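Local coordinates for protein aclacinomycin-N/aclacinomycin-A oxidase (Streptomyces galilaeus, PDB 2IPI) that oxidises the terminal sugar of aclacinomycin antibiotics in two successive oxygen-dependent steps, converting aclacinomycin N to A and then to Y with a bicovalently attached FAD, at residues A[293-298]-A[392-397]; A[252-257]-A[300-305]; A[81-86]-A[98-103]. All coordinates share one frame; numbering follows the deposited sequence.

Interaction 1 of 3, residues A[293-298]-A[392-397]. With AKY (methyl (2S,4R)-2-ethyl-2,5,7-trihydroxy-6,11-dioxo-4-{[2,3,6-trideoxy-4-O-{2,6-dideoxy-4-O-[(2S,6S)-6-methyl-5-oxotetrahydro-2h -pyran-2-yl]-alpha-D-lyxo-hexopyranosyl}-3-(dimethylamino)-D-ribo-hexopyranosyl]oxy}-1,2,3,4,6,11-hexahydrotetracene-1-c arboxylate), chain E.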
loop_
_atom_site.group_PDB
_atom_site.type_symbol
_atom_site.label_atom_id
_atom_site.label_comp_id
_atom_site.label_asym_id
_atom_site.label_seq_id
_atom_site.Cartn_x
_atom_site.Cartn_y
_atom_site.Cartn_z
ATOM N N PHE A 293 -1.076 -7.966 13.175
ATOM C CA PHE A 293 -1.408 -7.921 14.616
ATOM C C PHE A 293 -2.153 -6.614 14.841
ATOM O O PHE A 293 -1.551 -5.553 14.770
ATOM C CB PHE A 293 -0.181 -8.071 15.494
ATOM C CG PHE A 293 -0.443 -8.648 16.891
ATOM C CD1 PHE A 293 0.610 -9.104 17.658
ATOM C CD2 PHE A 293 -1.729 -8.729 17.391
ATOM C CE1 PHE A 293 0.385 -9.648 18.920
ATOM C CE2 PHE A 293 -1.976 -9.252 18.646
ATOM C CZ PHE A 293 -0.908 -9.699 19.403
ATOM N N TYR A 294 -3.462 -6.704 15.075
ATOM C CA TYR A 294 -4.242 -5.492 15.262
ATOM C C TYR A 294 -4.228 -5.116 16.753
ATOM O O TYR A 294 -4.951 -5.733 17.524
ATOM C CB TYR A 294 -5.687 -5.616 14.788
ATOM C CG TYR A 294 -5.862 -5.962 13.332
ATOM C CD1 TYR A 294 -6.280 -7.237 12.958
ATOM C CD2 TYR A 294 -5.608 -5.023 12.339
ATOM C CE1 TYR A 294 -6.444 -7.564 11.623
ATOM C CE2 TYR A 294 -5.768 -5.342 11.001
ATOM C CZ TYR A 294 -6.187 -6.614 10.659
ATOM O OH TYR A 294 -6.347 -6.926 9.335
ATOM N N LEU A 295 -3.393 -4.125 17.038
ATOM C CA LEU A 295 -3.295 -3.616 18.403
ATOM C C LEU A 295 -4.327 -2.512 18.635
ATOM O O LEU A 295 -3.992 -1.332 18.591
ATOM C CB LEU A 295 -1.869 -3.138 18.696
ATOM C CG LEU A 295 -0.803 -4.192 18.355
ATOM C CD1 LEU A 295 0.596 -3.663 18.587
ATOM C CD2 LEU A 295 -1.062 -5.450 19.180
ATOM N N ASN A 296 -5.556 -2.943 18.865
ATOM C CA ASN A 296 -6.694 -2.099 19.142
ATOM C C ASN A 296 -6.608 -1.401 20.501
ATOM O O ASN A 296 -5.928 -1.889 21.402
ATOM C CB ASN A 296 -7.983 -2.934 19.126
ATOM C CG ASN A 296 -8.263 -3.589 17.792
ATOM O OD1 ASN A 296 -8.407 -2.932 16.763
ATOM N ND2 ASN A 296 -8.367 -4.909 17.799
ATOM N N SER A 297 -7.322 -0.287 20.629
ATOM C CA SER A 297 -7.430 0.426 21.895
ATOM C C SER A 297 -8.331 -0.303 22.895
ATOM O O SER A 297 -8.991 -1.262 22.495
ATOM C CB SER A 297 -7.969 1.840 21.658
ATOM O OG SER A 297 -6.923 2.685 21.178
ATOM N N ARG A 298 -8.342 0.154 24.138
ATOM C CA ARG A 298 -9.195 -0.267 25.227
ATOM C C ARG A 298 -10.562 0.427 25.160
ATOM O O ARG A 298 -11.004 1.164 26.037
ATOM C CB ARG A 298 -8.674 0.023 26.639
ATOM C CG ARG A 298 -9.226 -0.884 27.734
ATOM C CD ARG A 298 -8.318 -0.771 28.954
ATOM N NE ARG A 298 -8.512 -1.816 29.945
ATOM C CZ ARG A 298 -7.552 -2.412 30.627
ATOM N NH1 ARG A 298 -6.277 -2.079 30.443
ATOM N NH2 ARG A 298 -7.874 -3.355 31.508
ATOM N N GLY A 392 -8.375 4.372 18.065
ATOM C CA GLY A 392 -7.014 4.223 17.622
ATOM C C GLY A 392 -6.519 2.798 17.578
ATOM O O GLY A 392 -6.959 1.867 18.267
ATOM N N GLU A 393 -5.528 2.548 16.708
ATOM C CA GLU A 393 -4.933 1.214 16.711
ATOM C C GLU A 393 -3.594 1.204 15.972
ATOM O O GLU A 393 -3.330 2.050 15.124
ATOM C CB GLU A 393 -5.871 0.170 16.116
ATOM C CG GLU A 393 -6.377 0.411 14.699
ATOM C CD GLU A 393 -5.809 -0.657 13.769
ATOM O OE1 GLU A 393 -6.537 -1.247 12.942
ATOM O OE2 GLU A 393 -4.587 -0.875 13.923
ATOM N N VAL A 394 -2.813 0.203 16.356
ATOM C CA VAL A 394 -1.533 -0.104 15.756
ATOM C C VAL A 394 -1.530 -1.487 15.132
ATOM O O VAL A 394 -1.728 -2.492 15.805
ATOM C CB VAL A 394 -0.405 -0.060 16.814
ATOM C CG1 VAL A 394 0.906 -0.517 16.184
ATOM C CG2 VAL A 394 -0.365 1.328 17.443
ATOM N N SER A 395 -1.272 -1.535 13.832
ATOM C CA SER A 395 -1.176 -2.827 13.157
ATOM C C SER A 395 0.279 -3.169 12.873
ATOM O O SER A 395 1.049 -2.353 12.354
ATOM C CB SER A 395 -1.979 -2.789 11.863
ATOM O OG SER A 395 -3.349 -2.563 12.106
ATOM N N LEU A 396 0.687 -4.380 13.196
ATOM C CA LEU A 396 2.022 -4.852 12.880
ATOM C C LEU A 396 1.903 -5.970 11.842
ATOM O O LEU A 396 1.161 -6.924 12.081
ATOM C CB LEU A 396 2.790 -5.362 14.099
ATOM C CG LEU A 396 2.667 -4.530 15.376
ATOM C CD1 LEU A 396 3.200 -5.315 16.576
ATOM C CD2 LEU A 396 3.408 -3.215 15.219
ATOM N N TYR A 397 2.613 -5.826 10.728
ATOM C CA TYR A 397 2.610 -6.806 9.651
ATOM C C TYR A 397 3.903 -7.602 9.569
ATOM O O TYR A 397 4.994 -7.032 9.535
ATOM C CB TYR A 397 2.379 -6.119 8.286
ATOM C CG TYR A 397 1.093 -5.338 8.289
ATOM C CD1 TYR A 397 1.005 -4.076 8.893
ATOM C CD2 TYR A 397 -0.040 -5.865 7.699
ATOM C CE1 TYR A 397 -0.187 -3.375 8.891
ATOM C CE2 TYR A 397 -1.233 -5.168 7.696
ATOM C CZ TYR A 397 -1.304 -3.925 8.295
ATOM O OH TYR A 397 -2.499 -3.241 8.277
HETATM O O15 AKY E . -1.225 -2.190 4.535
HETATM C C42 AKY E . -2.435 -2.061 4.793
HETATM C C40 AKY E . -3.214 -3.344 5.173
HETATM C C38 AKY E . -4.614 -3.129 5.582
HETATM C C39 AKY E . -3.142 -0.672 5.077
HETATM C C41 AKY E . -2.778 0.471 5.679
HETATM O O14 AKY E . -4.549 -0.701 5.011
HETATM C C37 AKY E . -5.099 -1.740 5.811
HETATM O O13 AKY E . -6.503 -1.749 5.809
HETATM C C35 AKY E . -7.118 -0.924 6.754
HETATM C C34 AKY E . -7.732 -1.709 7.918
HETATM C C36 AKY E . -7.019 -2.914 8.205
HETATM O O11 AKY E . -9.222 -2.011 7.765
HETATM C C33 AKY E . -8.088 0.051 6.111
HETATM O O12 AKY E . -7.552 0.918 4.985
HETATM C C32 AKY E . -9.368 -0.472 5.908
HETATM C C31 AKY E . -9.972 -0.857 7.119
HETATM O O7 AKY E . -13.646 -0.112 12.423
HETATM C C7 AKY E . -15.034 0.139 12.196
HETATM C C8 AKY E . -15.699 -1.111 11.768
HETATM C C9 AKY E . -16.020 -1.971 12.964
HETATM O O9 AKY E . -14.852 -2.062 13.704
HETATM C C13 AKY E . -16.553 -3.273 12.485
HETATM C C14 AKY E . -15.408 -3.879 11.672
HETATM C C20 AKY E . -15.579 0.642 13.494
HETATM C C19 AKY E . -16.500 -0.051 14.284
HETATM C C10 AKY E . -17.113 -1.304 13.707
HETATM C C11 AKY E . -17.001 0.517 15.455
HETATM C C18 AKY E . -16.601 1.794 15.849
HETATM C C17 AKY E . -15.683 2.506 15.066
HETATM C C6 AKY E . -15.183 1.912 13.913
HETATM O O6 AKY E . -14.301 2.573 13.134
HETATM C C12 AKY E . -17.164 2.374 17.009
HETATM O O3 AKY E . -17.976 1.753 17.728
HETATM C C15 AKY E . -16.803 3.699 17.359
HETATM C C1 AKY E . -17.409 4.298 18.462
HETATM C C2 AKY E . -17.131 5.617 18.823
HETATM C C3 AKY E . -16.211 6.328 18.053
HETATM C C16 AKY E . -15.881 4.422 16.569
HETATM C C5 AKY E . -15.318 3.826 15.420
HETATM O O5 AKY E . -14.537 4.399 14.634
HETATM C C4 AKY E . -15.597 5.743 16.948
HETATM O O4 AKY E . -14.723 6.501 16.237
HETATM O O18 AKY E . -10.167 0.187 8.087
HETATM C C45 AKY E . -12.828 0.503 11.418
HETATM C C43 AKY E . -18.230 -0.856 12.769
HETATM O O16 AKY E . -18.148 0.193 12.120
HETATM O O17 AKY E . -19.370 -1.596 12.642
HETATM C C44 AKY E . -20.471 -0.768 13.038
HETATM O O19 AKY E . -13.218 0.184 10.106
HETATM C C47 AKY E . -10.483 0.442 10.477
HETATM N N11 AKY E . -9.677 1.675 10.427
HETATM C C52 AKY E . -8.306 1.634 10.808
HETATM C C51 AKY E . -9.984 2.636 9.423
HETATM C C46 AKY E . -11.378 0.097 11.661
HETATM C C48 AKY E . -11.004 -0.204 9.192
HETATM C C49 AKY E . -12.423 0.258 8.910
HETATM C C50 AKY E . -12.695 1.333 7.850
#
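Leu295 and Val394 form a hydrogen-bonded pair of two antiparallel neighbouring strands. Leu295 CB sits beyond the Val394 carbonyl oxygen, 3.0 Å from Val394 O, and 3.9 Å from Val394 CB. Chi1 of -52° sets CG anti to its own carbonyl carbon, still close to the Val394 oxygen. From there the chain forks: CD1 meets Leu396 CD1 at 3.7 Å, the two leucines slanting across each other, while CD2 rests above the rim of the Phe293 ring. Helix 374-385 packs on this apolar side through Leu384, which touches Leu295, and Leu380, which touches Val394. Paired N-H...O=C bonds join Phe293 with Leu396 and Leu295 with Val394, the shortest being Leu295 N to Val394 O at 2.6 Å. Where the first strand ends, Ser297 OG donates to Gly392 O from above the carbonyl plane, beside a weak bond from Ser297 N.

The other side carries Tyr294, Asn296, Glu393 and Ser395 and faces the bound anthracycline. Ser395 OG donates to the syn lone pair of Glu393 OE2 at 2.8 Å and also lies 3.3 Å from Tyr294 CD2. The Tyr294 ring and the carboxylate run side by side with their planes 89° apart, and Glu393 OE1 is 4.0 Å from methyl C52 of the ligand's dimethylamino group. Tyr397, a catalytic proton acceptor, brings its OH to 3.2 Å from sugar carbon C40. One side is thus greasy and the other polar: the Ser395 bond ties down OE2 of the carboxylate, whose negative charge, if present, could favour a protonated dimethylamino group nearby.

Interaction 2 of 3, residues A[252-257]-A[300-305]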
loop_
_atom_site.group_PDB
_atom_site.type_symbol
_atom_site.label_atom_id
_atom_site.label_comp_id
_atom_site.label_asym_id
_atom_site.label_seq_id
_atom_site.Cartn_x
_atom_site.Cartn_y
_atom_site.Cartn_z
ATOM N N ILE A 252 -7.193 -16.970 13.965
ATOM C CA ILE A 252 -7.347 -15.698 14.660
ATOM C C ILE A 252 -7.232 -15.943 16.168
ATOM O O ILE A 252 -8.033 -16.688 16.735
ATOM C CB ILE A 252 -8.667 -14.992 14.315
ATOM C CG1 ILE A 252 -9.015 -13.846 15.266
ATOM C CG2 ILE A 252 -9.813 -15.987 14.215
ATOM C CD1 ILE A 252 -10.469 -13.745 15.667
ATOM N N VAL A 253 -6.216 -15.334 16.744
ATOM C CA VAL A 253 -5.831 -15.378 18.140
ATOM C C VAL A 253 -6.207 -14.059 18.810
ATOM O O VAL A 253 -5.776 -12.991 18.359
ATOM C CB VAL A 253 -4.312 -15.607 18.263
ATOM C CG1 VAL A 253 -3.887 -15.897 19.696
ATOM C CG2 VAL A 253 -3.871 -16.746 17.350
ATOM N N THR A 254 -7.006 -14.083 19.872
ATOM C CA THR A 254 -7.444 -12.847 20.511
ATOM C C THR A 254 -7.184 -12.841 22.013
ATOM O O THR A 254 -7.387 -13.854 22.698
ATOM C CB THR A 254 -8.951 -12.610 20.290
ATOM O OG1 THR A 254 -9.151 -11.722 19.184
ATOM C CG2 THR A 254 -9.544 -11.933 21.519
ATOM N N TRP A 255 -6.733 -11.701 22.525
ATOM C CA TRP A 255 -6.426 -11.522 23.937
ATOM C C TRP A 255 -7.262 -10.383 24.517
ATOM O O TRP A 255 -7.145 -9.247 24.036
ATOM C CB TRP A 255 -4.955 -11.227 24.143
ATOM C CG TRP A 255 -3.938 -12.282 23.871
ATOM C CD1 TRP A 255 -3.456 -13.211 24.742
ATOM C CD2 TRP A 255 -3.254 -12.521 22.630
ATOM N NE1 TRP A 255 -2.524 -14.020 24.133
ATOM C CE2 TRP A 255 -2.384 -13.609 22.826
ATOM C CE3 TRP A 255 -3.296 -11.920 21.368
ATOM C CZ2 TRP A 255 -1.567 -14.113 21.825
ATOM C CZ3 TRP A 255 -2.478 -12.430 20.376
ATOM C CH2 TRP A 255 -1.619 -13.512 20.588
ATOM N N ASP A 256 -8.099 -10.667 25.515
ATOM C CA ASP A 256 -9.026 -9.651 26.021
ATOM C C ASP A 256 -8.280 -8.548 26.769
ATOM O O ASP A 256 -7.264 -8.825 27.399
ATOM C CB ASP A 256 -10.115 -10.251 26.918
ATOM C CG ASP A 256 -11.088 -11.178 26.214
ATOM O OD1 ASP A 256 -10.619 -12.265 25.800
ATOM O OD2 ASP A 256 -12.289 -10.879 26.057
ATOM N N TRP A 257 -8.730 -7.300 26.698
ATOM C CA TRP A 257 -8.006 -6.196 27.319
ATOM C C TRP A 257 -8.048 -6.295 28.839
ATOM O O TRP A 257 -7.126 -5.869 29.528
ATOM C CB TRP A 257 -8.552 -4.816 26.870
ATOM C CG TRP A 257 -7.674 -4.243 25.787
ATOM C CD1 TRP A 257 -7.906 -4.259 24.445
ATOM C CD2 TRP A 257 -6.420 -3.573 25.967
ATOM N NE1 TRP A 257 -6.882 -3.643 23.775
ATOM C CE2 TRP A 257 -5.951 -3.210 24.688
ATOM C CE3 TRP A 257 -5.641 -3.238 27.080
ATOM C CZ2 TRP A 257 -4.744 -2.541 24.486
ATOM C CZ3 TRP A 257 -4.450 -2.573 26.880
ATOM C CH2 TRP A 257 -4.005 -2.220 25.598
ATOM N N ALA A 300 -12.130 -1.329 22.228
ATOM C CA ALA A 300 -12.327 -2.324 21.195
ATOM C C ALA A 300 -12.584 -3.707 21.786
ATOM O O ALA A 300 -13.141 -4.593 21.140
ATOM C CB ALA A 300 -11.108 -2.356 20.284
ATOM N N GLY A 301 -12.137 -3.877 23.023
ATOM C CA GLY A 301 -12.309 -5.120 23.737
ATOM C C GLY A 301 -11.108 -6.037 23.740
ATOM O O GLY A 301 -10.784 -6.663 24.757
ATOM N N GLN A 302 -10.423 -6.149 22.604
ATOM C CA GLN A 302 -9.294 -7.055 22.497
ATOM C C GLN A 302 -8.352 -6.682 21.360
ATOM O O GLN A 302 -8.754 -6.006 20.426
ATOM C CB GLN A 302 -9.845 -8.469 22.245
ATOM C CG GLN A 302 -10.306 -8.735 20.834
ATOM C CD GLN A 302 -11.801 -8.799 20.600
ATOM O OE1 GLN A 302 -12.310 -9.658 19.880
ATOM N NE2 GLN A 302 -12.487 -7.845 21.215
ATOM N N ILE A 303 -7.130 -7.165 21.473
ATOM C CA ILE A 303 -6.090 -7.144 20.470
ATOM C C ILE A 303 -6.151 -8.462 19.696
ATOM O O ILE A 303 -6.471 -9.520 20.237
ATOM C CB ILE A 303 -4.673 -6.969 21.032
ATOM C CG1 ILE A 303 -4.227 -8.067 21.998
ATOM C CG2 ILE A 303 -4.516 -5.598 21.690
ATOM C CD1 ILE A 303 -2.784 -7.987 22.418
ATOM N N LEU A 304 -5.884 -8.396 18.394
ATOM C CA LEU A 304 -6.110 -9.604 17.593
ATOM C C LEU A 304 -4.948 -9.866 16.654
ATOM O O LEU A 304 -4.503 -8.996 15.910
ATOM C CB LEU A 304 -7.431 -9.437 16.857
ATOM C CG LEU A 304 -7.945 -10.505 15.916
ATOM C CD1 LEU A 304 -9.472 -10.470 15.935
ATOM C CD2 LEU A 304 -7.421 -10.269 14.510
ATOM N N LEU A 305 -4.452 -11.086 16.693
ATOM C CA LEU A 305 -3.388 -11.554 15.805
ATOM C C LEU A 305 -4.023 -12.402 14.696
ATOM O O LEU A 305 -4.532 -13.480 15.014
ATOM C CB LEU A 305 -2.377 -12.349 16.602
ATOM C CG LEU A 305 -0.883 -12.368 16.356
ATOM C CD1 LEU A 305 -0.346 -13.801 16.272
ATOM C CD2 LEU A 305 -0.501 -11.590 15.099
#
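Ile252 and Leu304 slant across each other, Ile252 CD1 and Leu304 CD1 only 3.4 Å apart, tighter than ordinary van der Waals contact. On the same side of the sheet, Thr254 CG2 lies 3.4 Å from Gln302 CG. Chi1 of 77° puts that CG in the crowded position between backbone N and carbonyl carbon. The threonine and glutamine side chains cross at a slant. Thr254 OG1, which touches both Gln302 CG and Leu304 CD1, is buried and has no polar partner in the model.

On the opposite side, Trp255 lies with the edge of its ring against Leu305, CZ3 being 3.8 Å from Leu305 CB. Its CB meets Ile303 CG1, and one face of the indole is covered by Val253 CG1 of its own strand, offset toward the rim. Ile303 reaches a second tryptophan with its other branch: CG2 is 3.7 Å from Trp257 NE1, the two side chains crossing at about a right angle. The edge of the Trp257 ring is turned to the backbone at Gly301 and Gln302.

Backbone bonds position these groups. Val253 and Leu305 exchange a reciprocal pair; Trp255 N donates to Ile303 O at 3.2 Å, with a weak return bond; and Trp257 N reaches Gly301 O at 2.9 Å. Farther out, Val324 and Val327 of helix 316-327 touch Val253 and Trp255, while Trp257 NE1 makes a weak bond to Asn296 O and its ring meets Tyr381. Strands 248-256 and 302-310 are antiparallel neighbours in the seven-stranded sheet, backed by helices, that is characteristic of the substrate-binding domain of berberine bridge enzyme-like flavoproteins.

Interaction 3 of 3, residues A[81-86]-A[98-103]. With FAD (flavin-adenine dinucleotide), chain F.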
loop_
_atom_site.group_PDB
_atom_site.type_symbol
_atom_site.label_atom_id
_atom_site.label_comp_id
_atom_site.label_asym_id
_atom_site.label_seq_id
_atom_site.Cartn_x
_atom_site.Cartn_y
_atom_site.Cartn_z
ATOM N N ARG A 81 -5.817 22.163 -13.053
ATOM C CA ARG A 81 -4.830 21.301 -12.408
ATOM C C ARG A 81 -5.358 19.871 -12.349
ATOM O O ARG A 81 -6.456 19.659 -11.837
ATOM C CB ARG A 81 -4.487 21.762 -10.989
ATOM C CG ARG A 81 -3.624 20.737 -10.258
ATOM C CD ARG A 81 -3.724 20.915 -8.756
ATOM N NE ARG A 81 -2.649 20.286 -7.994
ATOM C CZ ARG A 81 -2.263 20.706 -6.789
ATOM N NH1 ARG A 81 -2.851 21.739 -6.214
ATOM N NH2 ARG A 81 -1.284 20.097 -6.144
ATOM N N ILE A 82 -4.571 18.934 -12.865
ATOM C CA ILE A 82 -5.078 17.577 -13.103
ATOM C C ILE A 82 -4.896 16.628 -11.933
ATOM O O ILE A 82 -3.868 16.733 -11.255
ATOM C CB ILE A 82 -4.350 17.006 -14.343
ATOM C CG1 ILE A 82 -4.769 17.675 -15.654
ATOM C CG2 ILE A 82 -4.514 15.511 -14.463
ATOM C CD1 ILE A 82 -3.881 17.307 -16.822
ATOM N N ALA A 83 -5.840 15.691 -11.747
ATOM C CA ALA A 83 -5.626 14.609 -10.792
ATOM C C ALA A 83 -6.243 13.305 -11.347
ATOM O O ALA A 83 -7.268 13.457 -11.996
ATOM C CB ALA A 83 -6.203 14.913 -9.426
ATOM N N VAL A 84 -5.603 12.175 -11.077
ATOM C CA VAL A 84 -6.166 10.901 -11.526
ATOM C C VAL A 84 -6.713 10.085 -10.355
ATOM O O VAL A 84 -6.029 9.928 -9.352
ATOM C CB VAL A 84 -5.152 10.000 -12.240
ATOM C CG1 VAL A 84 -5.895 8.929 -13.032
ATOM C CG2 VAL A 84 -4.224 10.838 -13.086
ATOM N N ARG A 85 -7.919 9.578 -10.583
ATOM C CA ARG A 85 -8.523 8.632 -9.659
ATOM C C ARG A 85 -8.665 7.286 -10.368
ATOM O O ARG A 85 -9.228 7.241 -11.458
ATOM C CB ARG A 85 -9.872 9.167 -9.186
ATOM C CG ARG A 85 -10.817 8.106 -8.636
ATOM C CD ARG A 85 -11.903 8.679 -7.738
ATOM N NE ARG A 85 -11.355 9.319 -6.562
ATOM C CZ ARG A 85 -11.641 10.469 -5.998
ATOM N NH1 ARG A 85 -12.574 11.289 -6.453
ATOM N NH2 ARG A 85 -10.969 10.817 -4.905
ATOM N N SER A 86 -8.188 6.212 -9.768
ATOM C CA SER A 86 -8.461 4.859 -10.252
ATOM C C SER A 86 -9.377 4.167 -9.236
ATOM O O SER A 86 -10.555 3.908 -9.519
ATOM C CB SER A 86 -7.167 4.078 -10.452
ATOM O OG SER A 86 -6.423 4.583 -11.564
ATOM N N PRO A 98 -8.666 21.006 -2.973
ATOM C CA PRO A 98 -9.471 22.054 -3.605
ATOM C C PRO A 98 -8.800 22.756 -4.784
ATOM O O PRO A 98 -9.495 23.478 -5.520
ATOM C CB PRO A 98 -9.677 23.092 -2.497
ATOM C CG PRO A 98 -9.396 22.365 -1.231
ATOM C CD PRO A 98 -8.328 21.352 -1.578
ATOM N N ALA A 99 -7.506 22.593 -4.966
ATOM C CA ALA A 99 -6.806 23.207 -6.092
ATOM C C ALA A 99 -6.981 22.404 -7.376
ATOM O O ALA A 99 -6.666 22.885 -8.473
ATOM C CB ALA A 99 -5.333 23.347 -5.722
ATOM N N VAL A 100 -7.488 21.173 -7.229
ATOM C CA VAL A 100 -7.672 20.332 -8.406
ATOM C C VAL A 100 -8.909 20.807 -9.179
ATOM O O VAL A 100 -9.977 21.021 -8.597
ATOM C CB VAL A 100 -7.833 18.830 -8.130
ATOM C CG1 VAL A 100 -8.125 18.123 -9.455
ATOM C CG2 VAL A 100 -6.619 18.173 -7.505
ATOM N N ARG A 101 -8.726 20.989 -10.493
ATOM C CA ARG A 101 -9.791 21.486 -11.361
ATOM C C ARG A 101 -10.179 20.449 -12.413
ATOM O O ARG A 101 -11.268 20.524 -12.982
ATOM C CB ARG A 101 -9.381 22.805 -12.015
ATOM C CG ARG A 101 -9.218 23.890 -10.947
ATOM C CD ARG A 101 -10.546 24.130 -10.263
ATOM N NE ARG A 101 -10.497 25.251 -9.306
ATOM C CZ ARG A 101 -10.566 24.944 -8.008
ATOM N NH1 ARG A 101 -10.666 23.647 -7.714
ATOM N NH2 ARG A 101 -10.537 25.848 -7.051
ATOM N N ALA A 102 -9.303 19.486 -12.625
ATOM C CA ALA A 102 -9.552 18.394 -13.547
ATOM C C ALA A 102 -9.366 17.024 -12.919
ATOM O O ALA A 102 -8.265 16.689 -12.440
ATOM C CB ALA A 102 -8.589 18.594 -14.715
ATOM N N VAL A 103 -10.382 16.157 -12.932
ATOM C CA VAL A 103 -10.122 14.812 -12.394
ATOM C C VAL A 103 -10.397 13.750 -13.448
ATOM O O VAL A 103 -11.486 13.645 -14.019
ATOM C CB VAL A 103 -10.956 14.525 -11.128
ATOM C CG1 VAL A 103 -12.242 15.321 -11.188
ATOM C CG2 VAL A 103 -11.250 13.044 -10.945
HETATM P PA FAD F . -6.402 6.535 -5.817
HETATM O O1A FAD F . -6.831 7.516 -4.900
HETATM O O2A FAD F . -7.200 6.562 -7.042
HETATM O O5B FAD F . -4.874 6.701 -6.153
HETATM C C5B FAD F . -3.916 6.855 -5.186
HETATM C C4B FAD F . -2.711 7.604 -5.750
HETATM O O4B FAD F . -2.377 7.060 -6.997
HETATM C C3B FAD F . -3.055 9.075 -6.048
HETATM O O3B FAD F . -1.922 9.863 -5.990
HETATM C C2B FAD F . -3.538 9.031 -7.488
HETATM O O2B FAD F . -3.452 10.242 -8.188
HETATM C C1B FAD F . -2.628 7.949 -8.027
HETATM N N9A FAD F . -3.139 7.300 -9.251
HETATM C C8A FAD F . -4.342 6.737 -9.424
HETATM N N7A FAD F . -4.444 6.236 -10.646
HETATM C C5A FAD F . -3.300 6.504 -11.275
HETATM C C6A FAD F . -2.840 6.223 -12.555
HETATM N N6A FAD F . -3.579 5.528 -13.332
HETATM N N1A FAD F . -1.623 6.602 -12.910
HETATM C C2A FAD F . -0.869 7.220 -12.031
HETATM N N3A FAD F . -1.265 7.490 -10.801
HETATM C C4A FAD F . -2.463 7.159 -10.422
HETATM N N1 FAD F . -1.607 -0.946 0.318
HETATM C C2 FAD F . -0.726 -2.001 0.366
HETATM O O2 FAD F . 0.359 -1.944 -0.022
HETATM N N3 FAD F . -1.168 -3.180 0.901
HETATM C C4 FAD F . -2.456 -3.336 1.383
HETATM O O4 FAD F . -2.815 -4.417 1.754
HETATM C C4X FAD F . -3.345 -2.261 1.312
HETATM N N5 FAD F . -4.618 -2.346 1.795
HETATM C C5X FAD F . -5.502 -1.325 1.664
HETATM C C6 FAD F . -6.826 -1.471 2.083
HETATM C C7 FAD F . -7.683 -0.413 1.994
HETATM C C7M FAD F . -9.109 -0.674 2.353
HETATM C C8 FAD F . -7.280 0.787 1.399
HETATM C C8M FAD F . -8.319 1.820 1.026
HETATM C C9 FAD F . -5.972 0.884 0.982
HETATM C C9A FAD F . -5.055 -0.126 1.127
HETATM N N10 FAD F . -3.743 0.014 0.717
HETATM C C10 FAD F . -2.904 -1.059 0.765
HETATM C "C1'" FAD F . -3.078 1.351 0.678
HETATM C "C2'" FAD F . -3.166 2.103 -0.652
HETATM O "O2'" FAD F . -4.030 3.188 -0.733
HETATM C "C3'" FAD F . -3.403 1.216 -1.851
HETATM O "O3'" FAD F . -2.442 0.212 -1.955
HETATM C "C4'" FAD F . -3.526 2.216 -3.042
HETATM O "O4'" FAD F . -2.934 3.437 -2.851
HETATM C "C5'" FAD F . -4.889 2.544 -3.603
HETATM O "O5'" FAD F . -4.767 3.241 -4.797
HETATM P P FAD F . -6.100 3.678 -5.482
HETATM O O1P FAD F . -6.004 3.568 -6.893
HETATM O O2P FAD F . -7.131 2.909 -4.933
HETATM O O3P FAD F . -6.423 5.158 -5.027
#
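The parallel pairing of Ile82 with Ala102 and of Ala83 with Val103 belongs to the small mixed sheet of the PCMH-type FAD-binding domain, where strand 82-85 lies at the edge beside strand 102-105. The connection between them contains His89, one of the two residues covalently joined to the flavin. At the start of the pairing, Arg81 O is gripped by two consecutive amides, Arg101 N and Ala102 N, each at 3.0 Å. Arg101 N lies in the carbonyl plane on a lone pair, whereas Ala102 N approaches from above that plane. Ala83 N then donates to Ala102 O at 2.7 Å, nearly in line with the C=O bond. Val103 CA adds a CA-H...O contact of 3.2 Å to Ala83 O.

Side chains pack on both faces of the pair. Val100 CG1, anti to its backbone N (chi1 176°), touches Ala83 CB at 3.7 Å, and CG2 of the same valine reaches that methyl too. Ile82 CG1 meets Ala102 CB on the other side, where helix 65-78 packs against both through Ala75. The extended Arg81 chain brings its CD to 3.6 Å from Ala99 O. Arg85 lies farther along, its NH2 in a salt bridge with Asp96.

The end of strand 82-85 and the loop residue Ser86 after it bind the cofactor. FAD O2B donates to Val84 O, Ser86 N donates to the phosphate oxygen O2A, and Ser86 OG donates to adenine N7A at 2.7 Å. Backbone groups of 81-86 thus serve both the neighbouring strand and the cofactor: Val84 O takes the ribose hydroxyl, and the Ser86 N-H, on the pyrophosphate oxygen, probably offsets part of its charge.

Interactions 1 and 2 are parts of one sheet, their centres 9 Å apart. Strands 290-296 and 302-310, consecutive in the chain, join them: Tyr294 N lies 2.7 Å from Leu304 O and Asn296 ND2 2.9 Å from Gln302 O, both probable hydrogen bonds. Interaction 1 lines the anthracycline site, where Thr427 and Tyr469 also bind the ligand; interaction 2 is one step back, with the Leu304 side chain about 10 Å from it. Interaction 3 is at the far, adenine end of FAD, its centre about 33 Å from that of interaction 1 and 41 Å from that of interaction 2. The cofactor spans much of that gap, bringing its flavin toward the sugar.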